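Local structure of SusD homolog (Bacteroides ovatus, 4F53) at residues C52-N66 / W251-S264. The protein probably binds mucin O-glycans at the cell surface, as an outer-membrane lipoprotein of the SusD/RagB family with a TPR-like helical fold. Sequence-based numbering, arbitrary orientation.
Sequences CLMAGAFSGYVADSN and WQRFMVLWSDARIS
C52 rests its sulfur against the rings of W251 and F254, with CB of A261 on another flank: SG lies 3.7 Å from CZ3 of W251 and obliquely to the F254 ring, 4.7 Å from its centroid. With SG anti to the backbone N (chi1 -177°), the thiol reaches from helix 44-58 into the apolar layer beneath the two-stranded antiparallel sheet. V62 splits its branches over the same layer, CG1 on CB of A261 and CG2 against CZ3 of W251 and the selenomethionine methyl CE of M255.

A63 and R262 form the hydrogen-bonded pair of the sheet, A63 N to R262 O being nearly straight at 2.9 Å. Beyond it, S65 N donates to D260 O, while S65 OG, swung between its own N and C at chi1 57°, donates to S259 O at 2.8 Å from above the carbonyl plane. The methylene CG of R262 packs 3.5 Å from that hydroxyl oxygen. From there the arginine bends back over its own segment, NH1 bonding M255 O and A261 O and NH2 reaching S259 OG; an alanine here would probably leave the carbonyls of M255 and A261 and the S259 hydroxyl without this donor, and the turn at S259 freer to shift. N66 and D260 run alongside each other, ND2 meeting OD1 at 3.0 Å from above the carboxylate plane. At the other end S264 OG donates to G60 O and also caps the following helix at L267 N.

A sulfur-aromatic core beneath a short sheet thus joins two helix ends, where serine hydroxyls bond the carbonyls of G60 and S259, and R262 those of M255 and A261.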
loop_
_atom_site.group_PDB
_atom_site.type_symbol
_atom_site.label_atom_id
_atom_site.label_comp_id
_atom_site.label_asym_id
_atom_site.label_seq_id
_atom_site.Cartn_x
_atom_site.Cartn_y
_atom_site.Cartn_z
ATOM N N CYS A 52 -6.363 0.606 6.814
ATOM C CA CYS A 52 -7.473 1.480 6.549
ATOM C C CYS A 52 -7.197 2.890 7.076
ATOM O O CYS A 52 -7.089 3.821 6.287
ATOM C CB CYS A 52 -8.760 0.897 7.123
ATOM S SG CYS A 52 -10.234 1.881 6.766
ATOM N N LEU A 53 -7.072 3.046 8.388
ATOM C CA LEU A 53 -6.906 4.351 9.013
ATOM C C LEU A 53 -5.573 5.002 8.651
ATOM O O LEU A 53 -5.520 6.216 8.459
ATOM C CB LEU A 53 -7.052 4.240 10.558
ATOM C CG LEU A 53 -8.458 3.977 11.104
ATOM C CD1 LEU A 53 -8.378 3.349 12.495
ATOM C CD2 LEU A 53 -9.278 5.258 11.156
HETATM N N MSE A 54 -4.499 4.216 8.568
HETATM C CA MSE A 54 -3.209 4.804 8.254
HETATM C C MSE A 54 -2.963 4.851 6.743
HETATM O O MSE A 54 -3.043 5.935 6.169
HETATM C CB MSE A 54 -2.060 4.075 8.976
HETATM C CG MSE A 54 -0.698 4.776 8.754
HETATM SE SE MSE A 54 0.790 3.771 9.455
HETATM C CE MSE A 54 0.899 2.351 8.065
ATOM N N ALA A 55 -2.652 3.700 6.113
ATOM C CA ALA A 55 -2.276 3.594 4.708
ATOM C C ALA A 55 -3.405 4.048 3.749
ATOM O O ALA A 55 -3.114 4.686 2.737
ATOM C CB ALA A 55 -1.855 2.173 4.393
ATOM N N GLY A 56 -4.662 3.756 4.099
ATOM C CA GLY A 56 -5.829 4.141 3.315
ATOM C C GLY A 56 -5.962 5.641 3.194
ATOM O O GLY A 56 -6.266 6.151 2.108
ATOM N N ALA A 57 -5.715 6.358 4.314
ATOM C CA ALA A 57 -5.716 7.828 4.357
ATOM C C ALA A 57 -4.551 8.425 3.536
ATOM O O ALA A 57 -4.761 9.291 2.683
ATOM C CB ALA A 57 -5.608 8.311 5.809
ATOM N N PHE A 58 -3.323 7.970 3.835
ATOM C CA PHE A 58 -2.092 8.502 3.261
ATOM C C PHE A 58 -1.950 8.160 1.770
ATOM O O PHE A 58 -1.353 8.954 1.043
ATOM C CB PHE A 58 -0.858 8.042 4.068
ATOM C CG PHE A 58 -0.777 8.505 5.514
ATOM C CD1 PHE A 58 -1.460 9.638 5.943
ATOM C CD2 PHE A 58 0.022 7.832 6.434
ATOM C CE1 PHE A 58 -1.364 10.077 7.283
ATOM C CE2 PHE A 58 0.119 8.273 7.770
ATOM C CZ PHE A 58 -0.578 9.391 8.185
ATOM N N SER A 59 -2.527 7.035 1.315
ATOM C CA SER A 59 -2.497 6.646 -0.108
ATOM C C SER A 59 -3.447 7.464 -1.002
ATOM O O SER A 59 -3.314 7.422 -2.223
ATOM C CB SER A 59 -2.874 5.181 -0.275
ATOM O OG SER A 59 -4.182 4.981 0.226
ATOM N N GLY A 60 -4.431 8.108 -0.396
ATOM C CA GLY A 60 -5.461 8.842 -1.109
ATOM C C GLY A 60 -6.670 7.999 -1.460
ATOM O O GLY A 60 -7.519 8.449 -2.238
ATOM N N TYR A 61 -6.758 6.759 -0.937
ATOM C CA TYR A 61 -7.882 5.842 -1.271
ATOM C C TYR A 61 -9.097 5.960 -0.336
ATOM O O TYR A 61 -10.222 5.775 -0.782
ATOM C CB TYR A 61 -7.445 4.369 -1.198
ATOM C CG TYR A 61 -6.469 3.870 -2.247
ATOM C CD1 TYR A 61 -6.486 4.380 -3.546
ATOM C CD2 TYR A 61 -5.630 2.790 -1.984
ATOM C CE1 TYR A 61 -5.626 3.887 -4.529
ATOM C CE2 TYR A 61 -4.742 2.316 -2.947
ATOM C CZ TYR A 61 -4.765 2.852 -4.224
ATOM O OH TYR A 61 -3.920 2.359 -5.181
ATOM N N VAL A 62 -8.856 6.180 0.976
ATOM C CA VAL A 62 -9.930 6.093 1.964
ATOM C C VAL A 62 -10.145 7.386 2.690
ATOM O O VAL A 62 -9.188 8.041 3.083
ATOM C CB VAL A 62 -9.629 4.939 2.987
ATOM C CG1 VAL A 62 -10.735 4.810 4.035
ATOM C CG2 VAL A 62 -9.435 3.611 2.269
ATOM N N ALA A 63 -11.432 7.702 2.949
ATOM C CA ALA A 63 -11.791 8.848 3.759
ATOM C C ALA A 63 -12.521 8.328 4.975
ATOM O O ALA A 63 -13.589 7.736 4.837
ATOM C CB ALA A 63 -12.662 9.817 2.971
ATOM N N ASP A 64 -11.951 8.526 6.167
ATOM C CA ASP A 64 -12.591 8.186 7.439
ATOM C C ASP A 64 -13.936 8.921 7.515
ATOM O O ASP A 64 -14.039 10.061 7.053
ATOM C CB ASP A 64 -11.669 8.520 8.621
ATOM C CG ASP A 64 -10.273 7.873 8.532
ATOM O OD1 ASP A 64 -10.191 6.668 8.150
ATOM O OD2 ASP A 64 -9.253 8.582 8.832
ATOM N N SER A 65 -14.984 8.219 7.989
ATOM C CA SER A 65 -16.371 8.714 8.054
ATOM C C SER A 65 -17.025 8.381 9.411
ATOM O O SER A 65 -18.223 8.127 9.478
ATOM C CB SER A 65 -17.194 8.126 6.910
ATOM O OG SER A 65 -17.165 6.711 6.955
ATOM N N ASN A 66 -16.229 8.353 10.479
ATOM C CA ASN A 66 -16.739 8.103 11.815
ATOM C C ASN A 66 -17.272 9.445 12.371
ATOM O O ASN A 66 -16.520 10.422 12.483
ATOM C CB ASN A 66 -15.645 7.486 12.702
ATOM C CG ASN A 66 -16.080 7.219 14.117
ATOM O OD1 ASN A 66 -16.252 8.128 14.912
ATOM N ND2 ASN A 66 -16.254 5.966 14.466
ATOM N N TRP A 251 -12.503 -5.211 5.266
ATOM C CA TRP A 251 -13.073 -4.039 4.585
ATOM C C TRP A 251 -14.588 -4.022 4.633
ATOM O O TRP A 251 -15.172 -2.938 4.626
ATOM C CB TRP A 251 -12.615 -3.960 3.141
ATOM C CG TRP A 251 -11.159 -3.619 3.043
ATOM C CD1 TRP A 251 -10.116 -4.483 2.852
ATOM C CD2 TRP A 251 -10.581 -2.316 3.196
ATOM N NE1 TRP A 251 -8.923 -3.797 2.860
ATOM C CE2 TRP A 251 -9.176 -2.462 3.078
ATOM C CE3 TRP A 251 -11.113 -1.034 3.438
ATOM C CZ2 TRP A 251 -8.299 -1.358 3.133
ATOM C CZ3 TRP A 251 -10.235 0.047 3.552
ATOM C CH2 TRP A 251 -8.856 -0.116 3.377
ATOM N N GLN A 252 -15.229 -5.211 4.700
ATOM C CA GLN A 252 -16.684 -5.320 4.832
ATOM C C GLN A 252 -17.121 -4.685 6.163
ATOM O O GLN A 252 -18.168 -4.060 6.233
ATOM C CB GLN A 252 -17.153 -6.777 4.720
ATOM C CG GLN A 252 -18.688 -6.914 4.751
ATOM C CD GLN A 252 -19.249 -7.064 6.166
ATOM O OE1 GLN A 252 -18.548 -7.336 7.158
ATOM N NE2 GLN A 252 -20.520 -6.864 6.305
ATOM N N ARG A 253 -16.300 -4.801 7.194
ATOM C CA ARG A 253 -16.547 -4.180 8.490
ATOM C C ARG A 253 -16.358 -2.668 8.397
ATOM O O ARG A 253 -17.277 -1.912 8.724
ATOM C CB ARG A 253 -15.593 -4.760 9.575
ATOM C CG ARG A 253 -15.738 -6.245 9.858
ATOM C CD ARG A 253 -17.124 -6.602 10.334
ATOM N NE ARG A 253 -17.134 -7.919 10.967
ATOM C CZ ARG A 253 -17.743 -8.993 10.479
ATOM N NH1 ARG A 253 -18.408 -8.924 9.334
ATOM N NH2 ARG A 253 -17.702 -10.140 11.139
ATOM N N PHE A 254 -15.185 -2.229 7.927
ATOM C CA PHE A 254 -14.822 -0.798 7.874
ATOM C C PHE A 254 -15.777 0.002 7.040
ATOM O O PHE A 254 -16.207 1.070 7.471
ATOM C CB PHE A 254 -13.395 -0.556 7.358
ATOM C CG PHE A 254 -12.326 -1.473 7.900
ATOM C CD1 PHE A 254 -12.407 -1.977 9.198
ATOM C CD2 PHE A 254 -11.224 -1.816 7.118
ATOM C CE1 PHE A 254 -11.448 -2.872 9.678
ATOM C CE2 PHE A 254 -10.243 -2.675 7.613
ATOM C CZ PHE A 254 -10.366 -3.202 8.887
HETATM N N MSE A 255 -16.127 -0.529 5.867
HETATM C CA MSE A 255 -16.978 0.183 4.937
HETATM C C MSE A 255 -18.479 -0.085 5.149
HETATM O O MSE A 255 -19.247 0.846 5.404
HETATM C CB MSE A 255 -16.564 -0.197 3.491
HETATM C CG MSE A 255 -15.115 0.218 3.137
HETATM SE SE MSE A 255 -15.108 2.041 2.419
HETATM C CE MSE A 255 -13.283 2.215 1.847
ATOM N N VAL A 256 -18.903 -1.340 4.996
ATOM C CA VAL A 256 -20.322 -1.675 4.974
ATOM C C VAL A 256 -20.950 -1.751 6.374
ATOM O O VAL A 256 -21.899 -1.007 6.634
ATOM C CB VAL A 256 -20.599 -2.964 4.140
ATOM C CG1 VAL A 256 -22.093 -3.223 4.035
ATOM C CG2 VAL A 256 -19.985 -2.860 2.745
ATOM N N LEU A 257 -20.456 -2.632 7.248
ATOM C CA LEU A 257 -21.059 -2.813 8.565
ATOM C C LEU A 257 -20.904 -1.601 9.503
ATOM O O LEU A 257 -21.907 -1.139 10.047
ATOM C CB LEU A 257 -20.504 -4.070 9.254
ATOM C CG LEU A 257 -21.357 -4.647 10.392
ATOM C CD1 LEU A 257 -22.648 -5.218 9.856
ATOM C CD2 LEU A 257 -20.604 -5.736 11.126
ATOM N N TRP A 258 -19.672 -1.123 9.739
ATOM C CA TRP A 258 -19.460 -0.039 10.709
ATOM C C TRP A 258 -19.577 1.347 10.114
ATOM O O TRP A 258 -19.833 2.285 10.864
ATOM C CB TRP A 258 -18.096 -0.167 11.382
ATOM C CG TRP A 258 -17.810 -1.507 11.989
ATOM C CD1 TRP A 258 -18.716 -2.409 12.472
ATOM C CD2 TRP A 258 -16.517 -2.031 12.303
ATOM N NE1 TRP A 258 -18.065 -3.507 12.982
ATOM C CE2 TRP A 258 -16.712 -3.295 12.909
ATOM C CE3 TRP A 258 -15.208 -1.575 12.093
ATOM C CZ2 TRP A 258 -15.644 -4.095 13.329
ATOM C CZ3 TRP A 258 -14.155 -2.376 12.495
ATOM C CH2 TRP A 258 -14.377 -3.618 13.109
ATOM N N SER A 259 -19.347 1.498 8.791
ATOM C CA SER A 259 -19.375 2.787 8.087
ATOM C C SER A 259 -18.350 3.778 8.704
ATOM O O SER A 259 -18.579 4.987 8.729
ATOM C CB SER A 259 -20.788 3.377 8.050
ATOM O OG SER A 259 -21.643 2.578 7.252
ATOM N N ASP A 260 -17.203 3.245 9.173
ATOM C CA ASP A 260 -16.079 4.012 9.705
ATOM C C ASP A 260 -15.266 4.606 8.570
ATOM O O ASP A 260 -14.503 5.560 8.800
ATOM C CB ASP A 260 -15.150 3.126 10.569
ATOM C CG ASP A 260 -15.581 2.927 12.005
ATOM O OD1 ASP A 260 -16.411 3.723 12.492
ATOM O OD2 ASP A 260 -15.077 1.983 12.646
ATOM N N ALA A 261 -15.408 4.020 7.357
ATOM C CA ALA A 261 -14.666 4.415 6.160
ATOM C C ALA A 261 -15.575 4.593 4.940
ATOM O O ALA A 261 -16.596 3.919 4.802
ATOM C CB ALA A 261 -13.603 3.363 5.847
ATOM N N ARG A 262 -15.182 5.512 4.054
ATOM C CA ARG A 262 -15.854 5.747 2.772
ATOM C C ARG A 262 -14.781 5.896 1.705
ATOM O O ARG A 262 -13.605 6.036 2.041
ATOM C CB ARG A 262 -16.790 6.985 2.830
ATOM C CG ARG A 262 -18.116 6.718 3.579
ATOM C CD ARG A 262 -18.944 5.689 2.831
ATOM N NE ARG A 262 -20.202 5.335 3.478
ATOM C CZ ARG A 262 -20.375 4.275 4.266
ATOM N NH1 ARG A 262 -19.342 3.508 4.592
ATOM N NH2 ARG A 262 -21.572 3.992 4.757
ATOM N N ILE A 263 -15.164 5.839 0.426
ATOM C CA ILE A 263 -14.206 6.051 -0.680
ATOM C C ILE A 263 -13.782 7.528 -0.633
ATOM O O ILE A 263 -14.612 8.394 -0.319
ATOM C CB ILE A 263 -14.856 5.657 -2.045
ATOM C CG1 ILE A 263 -15.243 4.165 -2.080
ATOM C CG2 ILE A 263 -13.984 6.042 -3.279
ATOM C CD1 ILE A 263 -14.088 3.148 -1.912
ATOM N N SER A 264 -12.517 7.813 -0.929
ATOM C CA SER A 264 -11.989 9.179 -0.960
ATOM C C SER A 264 -12.535 9.960 -2.142
ATOM O O SER A 264 -12.866 9.397 -3.205
ATOM C CB SER A 264 -10.465 9.161 -1.047
ATOM O OG SER A 264 -10.035 8.693 -2.312
HETATM O O HOH W 1 -11.855 4.739 8.835
#